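Local coordinates for protein STING-associated CdnE c-di-GMP synthase (PDB 6WT8) that probably synthesises the cyclic dinucleotide c-di-GMP as the signal for a partner STING receptor in bacterial CBASS defence, at residues L6-K11 with S48-E53; T24-E29 with S54-A59; M64-A69 with E102-L107; T95-L100 with N255-L260; I247-R252 with K291-L296. All blocks are in the same frame, centred on the assembly; numbering follows the deposited sequence. Where two conformers were deposited one is given.

Contact 1. Residues L6-K11 with S48-E53; sequences LELIKK and SIYIKE
Leu8 lies over one face of the Tyr50 ring. Its CB makes a CH-pi contact, 3.9 Å from the ring centroid, and CD1 stands above the plane offset toward the rim. Tyr50 CG is anti to the backbone N (chi1 173°), which starts the ring off toward Leu8. Ile9 takes the other part of the seam: its CG1 rests 3.9 Å from Tyr50 CB, and beyond that CD1 reaches Ile49 CG2 at 3.8 Å. The CG2 branch of Ile9 meets Glu53 OE1, whose charge is paired with Arg13. An alanine in place of Tyr50 would probably leave Leu8 without the ring it covers and open a gap there, although Ile9 would keep its contact with CB. The two helical segments run nearly parallel, at 21° with axes 9.1 Å apart. Helix 253-266 adds a third wall: Tyr50 packs on Ile263 and makes a weak hydrogen bond to Asp266, which Leu8 also touches, while Ile51 packs on Phe259.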
# COMPACT_ATOMS: atom_id res chain seq x y z
N LEU A 6 -3.92 -20.03 20.13
CA LEU A 6 -3.69 -21.20 19.28
C LEU A 6 -4.55 -21.13 18.02
O LEU A 6 -4.06 -21.35 16.90
CB LEU A 6 -3.98 -22.49 20.06
CG LEU A 6 -3.77 -23.72 19.19
CD1 LEU A 6 -2.29 -23.73 18.87
CD2 LEU A 6 -4.15 -24.99 19.93
N GLU A 7 -5.83 -20.79 18.17
CA GLU A 7 -6.70 -20.66 17.01
C GLU A 7 -6.25 -19.50 16.12
O GLU A 7 -6.27 -19.60 14.89
CB GLU A 7 -8.14 -20.47 17.46
CG GLU A 7 -9.14 -20.43 16.32
CD GLU A 7 -10.61 -20.53 16.78
OE1 GLU A 7 -10.88 -20.34 18.00
OE2 GLU A 7 -11.47 -20.81 15.91
N LEU A 8 -5.80 -18.40 16.74
CA LEU A 8 -5.34 -17.24 15.98
C LEU A 8 -4.08 -17.57 15.20
O LEU A 8 -3.95 -17.18 14.02
CB LEU A 8 -5.09 -16.04 16.91
CG LEU A 8 -6.37 -15.36 17.42
CD1 LEU A 8 -6.02 -14.36 18.57
CD2 LEU A 8 -7.11 -14.73 16.23
N ILE A 9 -3.14 -18.30 15.83
CA ILE A 9 -1.93 -18.72 15.13
C ILE A 9 -2.28 -19.57 13.91
O ILE A 9 -1.74 -19.37 12.81
CB ILE A 9 -0.98 -19.48 16.07
CG1 ILE A 9 -0.35 -18.50 17.09
CG2 ILE A 9 0.09 -20.23 15.27
CD1 ILE A 9 0.24 -19.20 18.33
N LYS A 10 -3.22 -20.51 14.07
CA LYS A 10 -3.62 -21.34 12.94
C LYS A 10 -4.23 -20.49 11.81
O LYS A 10 -3.99 -20.73 10.62
CB LYS A 10 -4.60 -22.42 13.41
CG LYS A 10 -3.93 -23.45 14.29
CD LYS A 10 -4.94 -24.46 14.86
CE LYS A 10 -4.22 -25.40 15.79
NZ LYS A 10 -3.08 -26.03 15.05
N LYS A 11 -4.98 -19.46 12.17
CA LYS A 11 -5.60 -18.62 11.14
C LYS A 11 -4.55 -17.82 10.37
O LYS A 11 -4.59 -17.73 9.14
CB LYS A 11 -6.61 -17.66 11.76
CG LYS A 11 -7.88 -18.36 12.18
CD LYS A 11 -8.89 -17.34 12.62
CE LYS A 11 -10.29 -17.93 12.57
NZ LYS A 11 -11.16 -17.22 13.54
N SER A 48 2.97 -14.36 22.05
CA SER A 48 4.15 -13.86 21.33
C SER A 48 4.24 -14.46 19.93
O SER A 48 4.58 -13.77 18.96
CB SER A 48 5.41 -14.17 22.10
OG SER A 48 6.51 -13.91 21.23
N ILE A 49 4.01 -15.77 19.80
CA ILE A 49 4.06 -16.37 18.46
C ILE A 49 3.02 -15.76 17.54
O ILE A 49 3.28 -15.50 16.35
CB ILE A 49 3.90 -17.90 18.58
CG1 ILE A 49 5.09 -18.46 19.33
CG2 ILE A 49 3.80 -18.53 17.22
CD1 ILE A 49 4.82 -19.91 19.76
N TYR A 50 1.82 -15.53 18.06
CA TYR A 50 0.80 -14.86 17.25
C TYR A 50 1.29 -13.49 16.79
O TYR A 50 1.09 -13.11 15.62
CB TYR A 50 -0.48 -14.70 18.07
CG TYR A 50 -1.55 -13.87 17.39
CD1 TYR A 50 -2.09 -14.25 16.17
CD2 TYR A 50 -1.99 -12.69 17.98
CE1 TYR A 50 -3.12 -13.45 15.50
CE2 TYR A 50 -3.01 -11.91 17.34
CZ TYR A 50 -3.54 -12.30 16.13
OH TYR A 50 -4.54 -11.58 15.46
N ILE A 51 1.82 -12.71 17.72
CA ILE A 51 2.35 -11.38 17.34
C ILE A 51 3.43 -11.50 16.27
O ILE A 51 3.42 -10.78 15.25
CB ILE A 51 2.88 -10.66 18.59
CG1 ILE A 51 1.75 -10.37 19.57
CG2 ILE A 51 3.65 -9.39 18.19
CD1 ILE A 51 2.24 -10.01 20.96
N LYS A 52 4.37 -12.44 16.47
CA LYS A 52 5.48 -12.59 15.51
C LYS A 52 4.96 -12.92 14.12
O LYS A 52 5.43 -12.35 13.11
CB LYS A 52 6.44 -13.71 15.96
CG LYS A 52 7.33 -13.27 17.04
CD LYS A 52 8.42 -14.35 17.31
CE LYS A 52 7.83 -15.66 17.79
NZ LYS A 52 8.93 -16.64 18.29
N GLU A 53 4.06 -13.90 14.03
CA GLU A 53 3.63 -14.35 12.72
C GLU A 53 2.71 -13.33 12.08
O GLU A 53 2.71 -13.20 10.84
CB GLU A 53 2.99 -15.74 12.88
CG GLU A 53 4.13 -16.70 13.34
CD GLU A 53 3.80 -18.17 13.29
OE1 GLU A 53 2.67 -18.51 12.90
OE2 GLU A 53 4.70 -18.99 13.69

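Contact 2. Residues T24-E29 with S54-A59; sequences TKMYSE and SMKGVA
Glu29 OE2 is gripped by two donors that come from opposite faces of its carboxylate plane. Lys56 NZ, 2.9 Å from Glu29 OE2, closes a salt bridge on the syn side, somewhat out of plane. Met26 N, also 2.9 Å from Glu29 OE2, approaches from above the plane with an N-H...O angle of 139°. One oxygen thus ties the residue leading into its own short helix to the last turn of helix 46-56. Lysine and glutamate meet tip to tip, both chains extended beyond CG, and Lys56 runs past the carbonyl oxygen of Thr24 on the way. Beside this polar link lies a pair of selenomethionines that cross at about a right angle, Met26 SE resting 3.8 Å from Met55 SE. Met26 bends at chi3 (-73°), and its CE packs 4.0 Å from Lys56 CE. Directly after Lys56 the chain leaves the helix at Gly57, whose positive phi suits a glycine. Both selenomethionines touch Asn255 of helix 253-266, and Met55 also packs on Phe259 there. Tyr298 covers Met26, Met55 and Glu29 from the loop before helix 300-314.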
# COMPACT_ATOMS: atom_id res chain seq x y z
N THR A 24 12.36 -15.29 7.77
CA THR A 24 13.45 -14.57 8.42
C THR A 24 13.00 -13.99 9.74
O THR A 24 11.97 -13.31 9.82
CB THR A 24 13.94 -13.45 7.50
OG1 THR A 24 14.29 -14.02 6.24
CG2 THR A 24 15.13 -12.71 8.12
N LYS A 25 13.76 -14.26 10.80
CA LYS A 25 13.43 -13.72 12.10
C LYS A 25 13.65 -12.21 12.10
O LYS A 25 14.56 -11.69 11.44
CB LYS A 25 14.30 -14.34 13.19
CG LYS A 25 14.09 -15.83 13.43
CD LYS A 25 15.06 -16.24 14.55
CE LYS A 25 15.08 -17.71 14.85
NZ LYS A 25 15.82 -17.88 16.18
N MSE A 26 12.79 -11.52 12.83
CA MSE A 26 13.06 -10.12 13.07
C MSE A 26 14.31 -10.01 13.92
O MSE A 26 14.55 -10.81 14.83
CB MSE A 26 11.91 -9.45 13.79
CG MSE A 26 10.66 -9.43 12.95
SE MSE A 26 9.04 -8.79 13.94
CE MSE A 26 8.75 -10.31 15.02
N TYR A 27 15.10 -8.99 13.64
CA TYR A 27 16.40 -8.93 14.33
C TYR A 27 16.23 -8.74 15.83
O TYR A 27 17.04 -9.26 16.60
CB TYR A 27 17.27 -7.82 13.76
CG TYR A 27 18.12 -8.24 12.58
CD1 TYR A 27 17.74 -9.32 11.78
CD2 TYR A 27 19.32 -7.58 12.29
CE1 TYR A 27 18.52 -9.72 10.71
CE2 TYR A 27 20.10 -7.96 11.23
CZ TYR A 27 19.70 -9.03 10.45
OH TYR A 27 20.49 -9.42 9.39
N SER A 28 15.18 -8.04 16.27
CA SER A 28 15.06 -7.83 17.70
C SER A 28 14.78 -9.13 18.41
O SER A 28 15.01 -9.22 19.61
CB SER A 28 13.98 -6.80 18.05
OG SER A 28 12.64 -7.21 17.66
N GLU A 29 14.30 -10.16 17.68
CA GLU A 29 14.14 -11.47 18.32
C GLU A 29 15.45 -12.00 18.90
O GLU A 29 15.46 -12.61 19.98
CB GLU A 29 13.62 -12.52 17.32
CG GLU A 29 12.18 -12.35 16.95
CD GLU A 29 11.76 -13.42 15.97
OE1 GLU A 29 11.80 -14.61 16.40
OE2 GLU A 29 11.45 -13.06 14.82
N SER A 54 2.00 -12.55 12.90
CA SER A 54 1.20 -11.45 12.37
C SER A 54 2.08 -10.31 11.84
O SER A 54 1.70 -9.64 10.88
CB SER A 54 0.28 -10.89 13.45
OG SER A 54 -0.76 -11.81 13.75
N MSE A 55 3.23 -10.08 12.45
CA MSE A 55 4.16 -9.05 12.03
C MSE A 55 4.92 -9.47 10.78
O MSE A 55 5.23 -8.62 9.95
CB MSE A 55 5.16 -8.70 13.14
CG MSE A 55 4.49 -7.85 14.19
SE MSE A 55 5.86 -7.36 15.51
CE MSE A 55 4.73 -6.28 16.47
N LYS A 56 5.27 -10.75 10.64
CA LYS A 56 6.19 -11.13 9.56
C LYS A 56 5.52 -11.23 8.19
O LYS A 56 6.22 -11.12 7.16
CB LYS A 56 6.86 -12.46 9.89
CG LYS A 56 7.87 -12.28 10.99
CD LYS A 56 8.40 -13.64 11.44
CE LYS A 56 9.28 -13.42 12.63
NZ LYS A 56 9.73 -14.72 13.26
N GLY A 57 4.20 -11.43 8.12
CA GLY A 57 3.50 -11.44 6.84
C GLY A 57 3.64 -12.74 6.04
O GLY A 57 3.78 -13.86 6.58
N VAL A 58 3.53 -12.60 4.72
CA VAL A 58 3.33 -13.71 3.80
C VAL A 58 4.67 -14.32 3.41
O VAL A 58 5.68 -13.62 3.19
CB VAL A 58 2.56 -13.16 2.56
CG1 VAL A 58 2.50 -14.14 1.42
CG2 VAL A 58 1.11 -12.74 3.00
N ALA A 59 4.67 -15.65 3.27
CA ALA A 59 5.87 -16.35 2.80
C ALA A 59 6.32 -15.79 1.44
O ALA A 59 5.50 -15.48 0.55
CB ALA A 59 5.61 -17.86 2.71

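Contact 3. Residues M64-A69 with E102-L107; sequences MNSKVA and ENDVDL
Ser66 of helix 60-81 holds Asp104 and Val105 at the approach to strand 106-112, where Asp104 and Asp106 fit the Asp-x-Asp pattern of the nucleotidyltransferase fold. In such enzymes these carboxylates, with a third that is probably Asp196 on the neighbouring strand, usually bind the catalytic metals. The contact turns on one hydroxyl. Ser66 OG is anti to the backbone N (chi1 -175°), which points it across to the loop. It donates to Asp104 OD1 over 2.7 Å, using the anti lone pair of that oxygen, the one turned away from OD2. The same hydroxyl accepts from Val105 N at 3.0 Å, with an N-H...O angle of 143°. Side chain and backbone of two successive residues are therefore bonded to a single helix atom. Val105 CG2 also packs against the hydroxyl, 3.6 Å from Ser66 OG; the apolar contact is Val105 CG1 with Lys67 CG at 4.0 Å, the two side chains crossing at about a right angle. Asp104 OD1 has a second partner in Arg193, which makes a salt bridge to it from strand 192-204. Serving as donor and acceptor at once, the hydroxyl gives its proton to the carboxylate, and its oxygen accepts from the amide. With Arg193 pulling on the same oxygen, Ser66 probably acts as a second-shell residue that limits the turning of the Asp104 carboxylate.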
# COMPACT_ATOMS: atom_id res chain seq x y z
N MSE A 64 6.88 -13.47 -4.66
CA MSE A 64 7.72 -13.61 -5.83
C MSE A 64 6.92 -14.14 -7.01
O MSE A 64 7.04 -13.61 -8.14
CB MSE A 64 8.90 -14.54 -5.55
CG MSE A 64 9.83 -14.67 -6.77
SE MSE A 64 10.72 -12.97 -7.22
CE MSE A 64 9.60 -12.09 -8.53
N ASN A 65 6.08 -15.15 -6.76
CA ASN A 65 5.27 -15.70 -7.84
C ASN A 65 4.36 -14.63 -8.43
O ASN A 65 4.18 -14.57 -9.65
CB ASN A 65 4.43 -16.88 -7.35
CG ASN A 65 5.25 -18.14 -7.28
OD1 ASN A 65 6.28 -18.26 -7.95
ND2 ASN A 65 4.80 -19.09 -6.49
N SER A 66 3.79 -13.75 -7.59
CA SER A 66 2.94 -12.68 -8.09
C SER A 66 3.70 -11.77 -9.03
O SER A 66 3.21 -11.42 -10.11
CB SER A 66 2.38 -11.88 -6.91
OG SER A 66 1.46 -10.90 -7.41
N LYS A 67 4.91 -11.39 -8.65
CA LYS A 67 5.67 -10.45 -9.46
C LYS A 67 6.14 -11.10 -10.76
O LYS A 67 6.18 -10.44 -11.82
CB LYS A 67 6.87 -9.92 -8.65
CG LYS A 67 6.48 -9.02 -7.44
CD LYS A 67 7.72 -8.67 -6.61
CE LYS A 67 7.29 -7.90 -5.37
NZ LYS A 67 8.57 -7.68 -4.55
N VAL A 68 6.52 -12.38 -10.70
CA VAL A 68 6.92 -13.10 -11.92
C VAL A 68 5.74 -13.22 -12.87
O VAL A 68 5.88 -12.97 -14.09
CB VAL A 68 7.45 -14.50 -11.57
CG1 VAL A 68 7.63 -15.36 -12.87
CG2 VAL A 68 8.77 -14.39 -10.84
N ALA A 69 4.55 -13.56 -12.34
CA ALA A 69 3.37 -13.65 -13.19
C ALA A 69 3.09 -12.31 -13.87
O ALA A 69 2.81 -12.25 -15.06
CB ALA A 69 2.14 -14.10 -12.40
N GLU A 102 -2.94 -14.83 -1.23
CA GLU A 102 -3.58 -14.63 -2.54
C GLU A 102 -3.52 -13.20 -3.05
O GLU A 102 -3.94 -12.94 -4.18
CB GLU A 102 -5.06 -15.05 -2.48
CG GLU A 102 -5.29 -16.50 -2.06
CD GLU A 102 -5.33 -16.74 -0.54
OE1 GLU A 102 -5.29 -15.77 0.28
OE2 GLU A 102 -5.44 -17.96 -0.18
N ASN A 103 -3.05 -12.24 -2.27
CA ASN A 103 -2.92 -10.89 -2.79
C ASN A 103 -1.83 -10.83 -3.86
O ASN A 103 -0.80 -11.50 -3.77
CB ASN A 103 -2.56 -9.92 -1.67
CG ASN A 103 -3.61 -9.77 -0.61
OD1 ASN A 103 -3.26 -9.60 0.55
ND2 ASN A 103 -4.90 -9.78 -0.99
N ASP A 104 -2.06 -10.01 -4.89
CA ASP A 104 -1.16 -9.87 -6.00
C ASP A 104 -0.83 -8.42 -6.29
O ASP A 104 -1.64 -7.52 -6.00
CB ASP A 104 -1.82 -10.46 -7.25
CG ASP A 104 -1.80 -11.94 -7.23
OD1 ASP A 104 -0.73 -12.53 -7.50
OD2 ASP A 104 -2.86 -12.54 -6.96
N VAL A 105 0.37 -8.21 -6.84
CA VAL A 105 0.66 -6.91 -7.49
C VAL A 105 -0.34 -6.70 -8.62
O VAL A 105 -0.74 -7.66 -9.31
CB VAL A 105 2.10 -6.77 -8.03
CG1 VAL A 105 3.17 -6.89 -6.92
CG2 VAL A 105 2.41 -7.82 -9.12
N ASP A 106 -0.73 -5.44 -8.85
CA ASP A 106 -1.42 -5.11 -10.11
C ASP A 106 -0.39 -4.61 -11.12
O ASP A 106 0.56 -3.87 -10.76
CB ASP A 106 -2.40 -3.94 -9.96
CG ASP A 106 -3.55 -4.18 -9.05
OD1 ASP A 106 -3.97 -5.32 -8.84
OD2 ASP A 106 -4.12 -3.16 -8.57
N LEU A 107 -0.59 -4.97 -12.39
CA LEU A 107 0.22 -4.38 -13.45
C LEU A 107 -0.46 -3.11 -13.95
O LEU A 107 -1.68 -3.11 -14.22
CB LEU A 107 0.35 -5.39 -14.60
CG LEU A 107 1.18 -4.89 -15.82
CD1 LEU A 107 1.78 -6.08 -16.52
CD2 LEU A 107 0.28 -4.12 -16.83

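Contact 4. Residues T95-L100 with N255-L260; sequences TNTHIL and NMIRFL
The Arg258 guanidinium meets Asn96 at its edge. Arg258 NH1 donates to Asn96 O over 2.8 Å, nearly straight at 171°, with the oxygen almost in the guanidinium plane. The Asn96 amide is turned 50° from that plane; its ND2 and Arg258 NH1, both donors, share a water, 2.9 Å from Asn96 ND2 and 3.0 Å from Arg258 NH1. A bend at chi3 (-66°) sets NE, which hydrogen-bonds to Met55 O, and NH2 makes a weak hydrogen bond to Asn255 OD1. A methionine in place of Arg258 would probably leave Asn96 O and Met55 O without these donors, weakening the ties of helix 253-266 to the loop and to helix 46-56. Nearer the backbone the contact is apolar: Ile257 CG2 lies 3.9 Å from Thr97 CB, and Ile99 CG2 lies 4.1 Å from Arg258 CB. Thr97 OG1 and Thr95 OG1 are hydrogen-bonded to each other within the loop. Residues 95-100 lie between strands 85-90 and 106-112, shortly after Ser92, as in the nucleotidyltransferase fold, where a Gly-Ser motif precedes the Asp-x-Asp strand; Arg258 ties them to a helix of the mainly helical part, a junction consistent with the two-lobed CD-NTase architecture.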
# COMPACT_ATOMS: atom_id res chain seq x y z
N THR A 95 5.01 -3.23 -1.31
CA THR A 95 5.72 -2.94 -0.05
C THR A 95 5.80 -4.16 0.84
O THR A 95 6.23 -4.04 2.01
CB THR A 95 5.02 -1.80 0.70
OG1 THR A 95 3.63 -2.07 0.80
CG2 THR A 95 5.17 -0.44 -0.05
N ASN A 96 5.36 -5.32 0.36
CA ASN A 96 5.26 -6.53 1.16
C ASN A 96 4.47 -6.30 2.43
O ASN A 96 4.79 -6.90 3.49
CB ASN A 96 6.65 -7.10 1.51
CG ASN A 96 6.56 -8.51 2.07
OD1 ASN A 96 5.67 -9.28 1.65
ND2 ASN A 96 7.45 -8.85 3.07
N THR A 97 3.42 -5.45 2.36
CA THR A 97 2.58 -5.25 3.54
C THR A 97 1.24 -5.95 3.41
O THR A 97 0.35 -5.72 4.22
CB THR A 97 2.39 -3.76 3.84
OG1 THR A 97 1.92 -3.10 2.66
CG2 THR A 97 3.75 -3.18 4.30
N HIS A 98 1.09 -6.80 2.40
CA HIS A 98 -0.10 -7.63 2.35
C HIS A 98 -0.03 -8.72 3.42
O HIS A 98 1.02 -9.09 3.92
CB HIS A 98 -0.25 -8.27 0.95
CG HIS A 98 0.92 -9.11 0.53
ND1 HIS A 98 2.20 -8.62 0.50
CD2 HIS A 98 0.99 -10.38 0.04
CE1 HIS A 98 3.03 -9.56 0.06
NE2 HIS A 98 2.31 -10.62 -0.26
N ILE A 99 -1.21 -9.27 3.77
CA ILE A 99 -1.28 -10.33 4.78
C ILE A 99 -2.00 -11.57 4.26
O ILE A 99 -2.18 -12.54 5.03
CB ILE A 99 -1.95 -9.86 6.09
CG1 ILE A 99 -3.35 -9.38 5.84
CG2 ILE A 99 -1.11 -8.73 6.72
CD1 ILE A 99 -4.27 -9.47 7.13
N LEU A 100 -2.40 -11.59 2.99
CA LEU A 100 -2.99 -12.80 2.41
C LEU A 100 -2.10 -13.32 1.29
O LEU A 100 -1.72 -12.56 0.39
CB LEU A 100 -4.40 -12.54 1.84
CG LEU A 100 -5.40 -11.81 2.73
CD1 LEU A 100 -6.76 -11.59 2.02
CD2 LEU A 100 -5.58 -12.55 4.03
N ASN A 255 6.38 -4.20 9.97
CA ASN A 255 5.90 -5.17 10.95
C ASN A 255 4.68 -4.63 11.68
O ASN A 255 3.69 -5.37 11.90
CB ASN A 255 7.02 -5.50 11.95
CG ASN A 255 8.18 -6.22 11.30
OD1 ASN A 255 8.00 -6.99 10.34
ND2 ASN A 255 9.37 -6.05 11.87
N MSE A 256 4.67 -3.32 11.99
CA MSE A 256 3.49 -2.72 12.67
C MSE A 256 2.29 -2.72 11.72
O MSE A 256 1.14 -3.01 12.15
CB MSE A 256 3.74 -1.29 13.17
CG MSE A 256 4.72 -1.35 14.31
SE MSE A 256 4.85 0.42 15.26
CE MSE A 256 5.02 1.63 13.66
N ILE A 257 2.51 -2.41 10.44
CA ILE A 257 1.38 -2.36 9.51
C ILE A 257 0.75 -3.74 9.39
O ILE A 257 -0.50 -3.90 9.44
CB ILE A 257 1.89 -1.87 8.15
CG1 ILE A 257 2.14 -0.35 8.27
CG2 ILE A 257 0.81 -2.14 7.02
CD1 ILE A 257 2.87 0.26 7.07
N ARG A 258 1.59 -4.77 9.15
CA ARG A 258 1.05 -6.12 8.97
C ARG A 258 0.36 -6.60 10.24
O ARG A 258 -0.66 -7.29 10.16
CB ARG A 258 2.18 -7.07 8.53
CG ARG A 258 2.67 -6.71 7.11
CD ARG A 258 3.62 -7.78 6.54
NE ARG A 258 4.83 -7.76 7.34
CZ ARG A 258 6.04 -7.33 6.96
NH1 ARG A 258 6.42 -6.90 5.74
NH2 ARG A 258 6.98 -7.36 7.87
N PHE A 259 0.94 -6.29 11.41
CA PHE A 259 0.30 -6.67 12.67
C PHE A 259 -1.08 -6.07 12.77
O PHE A 259 -2.05 -6.78 13.04
CB PHE A 259 1.18 -6.19 13.83
CG PHE A 259 0.62 -6.45 15.19
CD1 PHE A 259 0.48 -7.72 15.65
CD2 PHE A 259 0.37 -5.43 16.03
CE1 PHE A 259 -0.04 -7.98 16.95
CE2 PHE A 259 -0.13 -5.66 17.31
CZ PHE A 259 -0.29 -6.95 17.78
N LEU A 260 -1.22 -4.75 12.54
CA LEU A 260 -2.56 -4.15 12.71
C LEU A 260 -3.55 -4.71 11.68
O LEU A 260 -4.73 -4.90 11.98
CB LEU A 260 -2.50 -2.62 12.59
CG LEU A 260 -2.08 -1.75 13.75
CD1 LEU A 260 -2.55 -0.30 13.39
CD2 LEU A 260 -2.71 -2.22 15.07
O HOH W 1 9.14 -6.90 4.43

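Contact 5. Residues I247-R252 with K291-L296; sequences IISNRR and KKYEDL
Arg252 spreads its guanidinium under a carbonyl: Glu294 O stands 3.0 Å above the plane, over the centre of the group, where no N-H points at it. The N-H groups are used in the plane instead. Arg252 NE and NH2 both hydrogen-bond to Leu296 O, at 2.8 and 3.0 Å, a side-on grip on one atom, while Arg252 NH1 turns back to Asn250 O at 3.0 Å within its own segment. Glu294 O does have a donor of its own, Asn250 ND2 at 2.9 Å, which approaches from well above the carbonyl plane (61°). The carbonyls of Glu294 and Leu296 belong to a type I beta turn from Tyr293 to Leu296, and the groups that hold them follow the end of helix 235-248. That helix closes in a Schellman motif with Asn250, at positive phi, as its C-prime residue. Ser249 OG, bonded to Asp246 O as well, accepts from Arg252 N in an ST motif, which probably helps fix the backbone at the arginine. Tyr293 packs alongside: Arg252 CB meets the edge of its ring, 3.8 Å from Tyr293 CE2, and Tyr293 OH lies 3.5 Å from Ser249 CB. Toward solvent, one water joins Asn250 ND2 to Asp295 OD1, and another links Ile248 O to Glu294 OE2, 3.3 Å from the latter oxygen.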
# COMPACT_ATOMS: atom_id res chain seq x y z
N ILE A 247 12.88 1.65 6.15
CA ILE A 247 14.34 1.66 6.34
C ILE A 247 14.74 2.59 7.48
O ILE A 247 15.54 2.23 8.38
CB ILE A 247 15.01 2.05 5.01
CG1 ILE A 247 14.79 0.95 3.98
CG2 ILE A 247 16.52 2.43 5.19
CD1 ILE A 247 15.07 1.40 2.53
N ILE A 248 14.20 3.82 7.47
CA ILE A 248 14.50 4.76 8.55
C ILE A 248 14.12 4.20 9.91
O ILE A 248 14.83 4.41 10.90
CB ILE A 248 13.82 6.12 8.29
CG1 ILE A 248 14.30 6.70 6.98
CG2 ILE A 248 14.03 7.09 9.47
CD1 ILE A 248 13.50 7.99 6.56
N SER A 249 12.99 3.44 9.99
CA SER A 249 12.52 2.86 11.24
C SER A 249 13.31 1.65 11.72
O SER A 249 12.87 1.02 12.67
CB SER A 249 11.06 2.43 11.04
OG SER A 249 10.97 1.20 10.35
N ASN A 250 14.46 1.33 11.10
CA ASN A 250 15.21 0.10 11.42
C ASN A 250 14.33 -1.13 11.21
O ASN A 250 14.33 -2.10 11.99
CB ASN A 250 15.77 0.11 12.87
CG ASN A 250 16.72 1.22 13.13
OD1 ASN A 250 17.35 1.78 12.24
ND2 ASN A 250 16.90 1.49 14.43
N ARG A 251 13.58 -1.10 10.10
CA ARG A 251 12.81 -2.26 9.62
C ARG A 251 11.76 -2.70 10.62
O ARG A 251 11.55 -3.90 10.84
CB ARG A 251 13.74 -3.42 9.21
CG ARG A 251 14.66 -2.99 8.06
CD ARG A 251 15.58 -4.08 7.52
NE ARG A 251 16.68 -4.44 8.44
CZ ARG A 251 17.68 -5.25 8.13
NH1 ARG A 251 17.73 -5.84 6.92
NH2 ARG A 251 18.61 -5.50 9.02
N ARG A 252 11.06 -1.71 11.21
CA ARG A 252 9.94 -1.98 12.11
C ARG A 252 8.59 -1.52 11.58
O ARG A 252 7.55 -2.07 12.04
CB ARG A 252 10.18 -1.32 13.47
CG ARG A 252 11.14 -2.23 14.33
CD ARG A 252 12.07 -1.40 15.07
NE ARG A 252 12.78 -2.09 16.14
CZ ARG A 252 14.06 -2.51 16.06
NH1 ARG A 252 14.71 -2.48 14.90
NH2 ARG A 252 14.66 -3.00 17.16
N LYS A 291 11.46 7.96 16.08
CA LYS A 291 12.34 7.91 17.25
C LYS A 291 11.67 7.21 18.43
O LYS A 291 12.36 6.76 19.35
CB LYS A 291 12.80 9.31 17.66
CG LYS A 291 13.63 9.94 16.58
CD LYS A 291 14.61 10.97 17.13
CE LYS A 291 15.78 11.08 16.18
NZ LYS A 291 15.29 11.46 14.82
N LYS A 292 10.34 7.13 18.42
CA LYS A 292 9.65 6.49 19.53
C LYS A 292 9.74 4.98 19.47
O LYS A 292 9.56 4.36 20.51
CB LYS A 292 8.19 6.89 19.57
CG LYS A 292 8.07 8.40 19.83
CD LYS A 292 6.63 8.82 19.82
CE LYS A 292 6.52 10.35 20.02
NZ LYS A 292 5.15 10.90 19.80
N TYR A 293 10.08 4.40 18.32
CA TYR A 293 10.02 2.96 18.23
C TYR A 293 11.15 2.28 17.46
O TYR A 293 11.20 1.04 17.46
CB TYR A 293 8.67 2.54 17.64
CG TYR A 293 8.45 2.83 16.17
CD1 TYR A 293 7.93 4.06 15.74
CD2 TYR A 293 8.83 1.89 15.21
CE1 TYR A 293 7.72 4.29 14.37
CE2 TYR A 293 8.60 2.08 13.90
CZ TYR A 293 8.08 3.29 13.48
OH TYR A 293 7.90 3.50 12.12
N GLU A 294 12.05 3.02 16.78
CA GLU A 294 13.02 2.36 15.92
C GLU A 294 13.99 1.44 16.67
O GLU A 294 14.60 0.57 16.03
CB GLU A 294 13.80 3.38 15.13
CG GLU A 294 14.74 4.24 15.98
CD GLU A 294 15.43 5.25 15.08
OE1 GLU A 294 14.70 6.12 14.57
OE2 GLU A 294 16.64 5.13 14.83
N ASP A 295 14.13 1.58 18.00
CA ASP A 295 15.04 0.70 18.74
C ASP A 295 14.29 -0.21 19.69
O ASP A 295 14.91 -0.86 20.54
CB ASP A 295 16.08 1.53 19.49
CG ASP A 295 17.07 2.18 18.54
OD1 ASP A 295 17.49 1.53 17.57
OD2 ASP A 295 17.47 3.34 18.83
N LEU A 296 12.98 -0.28 19.58
CA LEU A 296 12.22 -1.13 20.48
C LEU A 296 12.21 -2.58 20.00
O LEU A 296 12.13 -2.86 18.79
CB LEU A 296 10.77 -0.66 20.58
CG LEU A 296 10.59 0.65 21.38
CD1 LEU A 296 9.08 0.92 21.42
CD2 LEU A 296 11.09 0.51 22.77
O HOH W 2 16.81 5.91 11.63
O HOH W 3 19.20 2.65 15.94

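How the contacts relate
Contact 4 is the buried one, with its centre about 9 Å from the centre of the chain; the other four are partly buried and lie farther out. Contacts 1 and 2 share helix 46-56, but contact 1 is apolar packing between helices whereas contact 2 sets a salt bridge beside selenomethionines. Both touch helix 253-266 of contact 4: contact 1 by Ile51 on Phe259, contact 2 by the Met55 O to Arg258 NE bond. Contact 5 reaches that helix through Tyr293 on Met256, and meets contact 2 where its Arg251 packs on Tyr27. Contact 3 stands apart at the strands, touching contact 4 through Asn103 and His98. Arginines gripping backbone carbonyls mark contacts 4 and 5; in contact 3 a serine hydroxyl does the holding.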